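Local atomic coordinates of B-agarase (PDB entry 5Z6P), a protein that probably hydrolyses agarose as a glycoside hydrolase family 50 beta-agarase, a glycosidase of Agarivorans gilvus. Residues 458-462 with 471-475. Residues are numbered along the deposited sequence; the frame is centred on the assembly and turned at random.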
ATOM      1  N   GLU A 458     -13.482  23.024  -2.222  1.00 16.73           N
ATOM      2  CA  GLU A 458     -13.475  23.668  -3.513  1.00 18.54           C
ATOM      3  C   GLU A 458     -12.206  24.481  -3.711  1.00 20.45           C
ATOM      4  O   GLU A 458     -11.960  25.427  -2.970  1.00 19.26           O
ATOM      5  CB  GLU A 458     -14.697  24.589  -3.642  1.00 23.60           C
ATOM      6  CG  GLU A 458     -15.400  24.529  -4.960  1.00 36.03           C
ATOM      7  CD  GLU A 458     -16.343  23.356  -5.018  1.00 43.61           C
ATOM      8  OE1 GLU A 458     -16.591  22.759  -3.952  1.00 45.51           O
ATOM      9  OE2 GLU A 458     -16.830  23.025  -6.122  1.00 58.27           O
ATOM     10  N   PHE A 459     -11.423  24.126  -4.720  1.00 19.06           N
ATOM     11  CA  PHE A 459     -10.307  24.956  -5.152  1.00 17.40           C
ATOM     12  C   PHE A 459      -9.827  24.517  -6.526  1.00 17.07           C
ATOM     13  O   PHE A 459     -10.124  23.402  -6.964  1.00 16.39           O
ATOM     14  CB  PHE A 459      -9.149  24.924  -4.134  1.00 16.47           C
ATOM     15  CG  PHE A 459      -8.896  23.577  -3.514  1.00 16.15           C
ATOM     16  CD1 PHE A 459      -8.424  22.533  -4.263  1.00 13.42           C
ATOM     17  CD2 PHE A 459      -9.109  23.380  -2.166  1.00 15.76           C
ATOM     18  CE1 PHE A 459      -8.189  21.308  -3.688  1.00 17.76           C
ATOM     19  CE2 PHE A 459      -8.878  22.161  -1.594  1.00 16.80           C
ATOM     20  CZ  PHE A 459      -8.415  21.126  -2.352  1.00 18.95           C
ATOM     21  N   ASP A 460      -9.075  25.392  -7.194  1.00 16.99           N
ATOM     22  CA  ASP A 460      -8.448  25.037  -8.460  1.00 15.26           C
ATOM     23  C   ASP A 460      -7.575  23.797  -8.284  1.00 15.70           C
ATOM     24  O   ASP A 460      -7.091  23.512  -7.192  1.00 15.87           O
ATOM     25  CB  ASP A 460      -7.616  26.203  -9.016  1.00 15.94           C
ATOM     26  CG  ASP A 460      -8.466  27.457  -9.305  1.00 18.73           C
ATOM     27  OD1 ASP A 460      -9.685  27.312  -9.496  1.00 18.58           O
ATOM     28  OD2 ASP A 460      -7.925  28.581  -9.332  1.00 19.18           O
ATOM     29  N   GLN A 461      -7.392  23.058  -9.368  1.00 16.62           N
ATOM     30  CA  GLN A 461      -6.632  21.821  -9.337  1.00 18.01           C
ATOM     31  C   GLN A 461      -5.678  21.738 -10.509  1.00 19.53           C
ATOM     32  O   GLN A 461      -5.869  22.408 -11.524  1.00 15.66           O
ATOM     33  CB  GLN A 461      -7.567  20.610  -9.367  1.00 17.38           C
ATOM     34  CG  GLN A 461      -8.313  20.383  -8.081  1.00 17.47           C
ATOM     35  CD  GLN A 461      -9.287  19.242  -8.204  1.00 22.26           C
ATOM     36  OE1 GLN A 461     -10.019  19.156  -9.182  1.00 19.93           O
ATOM     37  NE2 GLN A 461      -9.291  18.358  -7.227  1.00 20.10           N
ATOM     38  N   VAL A 462      -4.665  20.894 -10.363  1.00 16.23           N
ATOM     39  CA  VAL A 462      -3.817  20.541 -11.481  1.00 20.02           C
ATOM     40  C   VAL A 462      -3.828  19.034 -11.625  1.00 20.39           C
ATOM     41  O   VAL A 462      -4.150  18.324 -10.677  1.00 19.47           O
ATOM     42  CB  VAL A 462      -2.372  21.036 -11.303  1.00 16.28           C
ATOM     43  CG1 VAL A 462      -2.322  22.546 -11.282  1.00 16.55           C
ATOM     44  CG2 VAL A 462      -1.842  20.508 -10.034  1.00 21.45           C
ATOM     45  N   ALA A 471      -6.486  14.407  -9.363  1.00 23.82           N
ATOM     46  CA  ALA A 471      -5.967  15.753  -9.446  1.00 21.47           C
ATOM     47  C   ALA A 471      -5.400  16.219  -8.105  1.00 20.98           C
ATOM     48  O   ALA A 471      -5.791  15.736  -7.048  1.00 19.74           O
ATOM     49  CB  ALA A 471      -7.050  16.690  -9.914  1.00 22.61           C
ATOM     50  N   LEU A 472      -4.465  17.155  -8.166  1.00 19.73           N
ATOM     51  CA  LEU A 472      -3.827  17.704  -6.975  1.00 17.10           C
ATOM     52  C   LEU A 472      -4.298  19.139  -6.775  1.00 16.93           C
ATOM     53  O   LEU A 472      -4.751  19.777  -7.710  1.00 15.77           O
ATOM     54  CB  LEU A 472      -2.296  17.656  -7.098  1.00 14.74           C
ATOM     55  CG  LEU A 472      -1.597  16.295  -7.107  1.00 15.71           C
ATOM     56  CD1 LEU A 472      -1.612  15.664  -8.464  1.00 14.67           C
ATOM     57  CD2 LEU A 472      -0.179  16.435  -6.615  1.00 15.67           C
ATOM     58  N   PRO A 473      -4.191  19.653  -5.555  1.00 16.06           N
ATOM     59  CA  PRO A 473      -4.655  21.034  -5.418  1.00 15.82           C
ATOM     60  C   PRO A 473      -3.719  22.036  -6.109  1.00 17.28           C
ATOM     61  O   PRO A 473      -2.541  21.749  -6.278  1.00 14.08           O
ATOM     62  CB  PRO A 473      -4.675  21.245  -3.905  1.00 16.83           C
ATOM     63  CG  PRO A 473      -3.740  20.222  -3.362  1.00 19.01           C
ATOM     64  CD  PRO A 473      -3.861  19.037  -4.260  1.00 15.47           C
ATOM     65  N   ASP A 474      -4.268  23.172  -6.535  1.00 15.12           N
ATOM     66  CA  ASP A 474      -3.458  24.304  -6.997  1.00 15.15           C
ATOM     67  C   ASP A 474      -3.187  25.184  -5.789  1.00 12.68           C
ATOM     68  O   ASP A 474      -4.064  25.898  -5.366  1.00 14.10           O
ATOM     69  CB  ASP A 474      -4.198  25.084  -8.098  1.00 16.78           C
ATOM     70  CG  ASP A 474      -3.320  26.120  -8.786  1.00 13.25           C
ATOM     71  OD1 ASP A 474      -2.413  26.663  -8.146  1.00 12.07           O
ATOM     72  OD2 ASP A 474      -3.553  26.389  -9.981  1.00 14.82           O
ATOM     73  N   PRO A 475      -1.972  25.112  -5.222  1.00 15.19           N
ATOM     74  CA  PRO A 475      -1.657  25.842  -3.993  1.00 13.04           C
ATOM     75  C   PRO A 475      -1.557  27.349  -4.192  1.00 14.16           C
ATOM     76  O   PRO A 475      -1.388  28.032  -3.210  1.00 15.23           O
ATOM     77  CB  PRO A 475      -0.288  25.270  -3.581  1.00 14.62           C
ATOM     78  CG  PRO A 475       0.329  24.849  -4.816  1.00 12.95           C
ATOM     79  CD  PRO A 475      -0.793  24.413  -5.754  1.00 12.45           C
TER
HETATM   80  O   HOH W   1      -5.379  25.335 -11.566  1.00 11.72           O
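Phe459 lies alongside Pro473, its CE1 3.5 Å from Pro473 CB, the two side chains pointing the same way; the ring's CG, set between backbone N and carbonyl carbon (chi1 39°), swings it there. Arg479 and Arg483 of helix 478-495 touch the same phenyl group. Across the hairpin it is the backbone O of Asp460 that bonds, accepting Asp474 N at 2.9 Å, the donor standing 42° above the carbonyl plane. The two aspartates meet through their methylenes, Asp460 CB to Asp474 CB 3.7 Å, while their carboxylates find separate partners, Asp460 a salt bridge to Arg479 and Asp474 a hydrogen bond to Thr538. Gln461 faces Pro473 in a non-hydrogen-bonded antiparallel pair whose side chains diverge; its CA makes a CA-H...O contact with Leu472 O, and its extended chain lays the amide against the Ala471 methyl (Gln461 CD to Ala471 CB 3.8 Å). A water donates to both Gln461 O and Asp474 OD2, 2.6 Å from the latter. Val462 closes the hydrogen-bonded pair with Leu472: Val462 N reaches Leu472 O at 2.9 Å, and Leu472 N returns to Val462 O at 2.8 Å. These two-residue strands form a small beta hairpin against helices 537-550 and 581-609. Its chemistry implies a stem held by three main-chain bonds; Asp460 OD2 and Asp474 OD2 stay 4.9 Å apart, their like charge probably eased by Arg479.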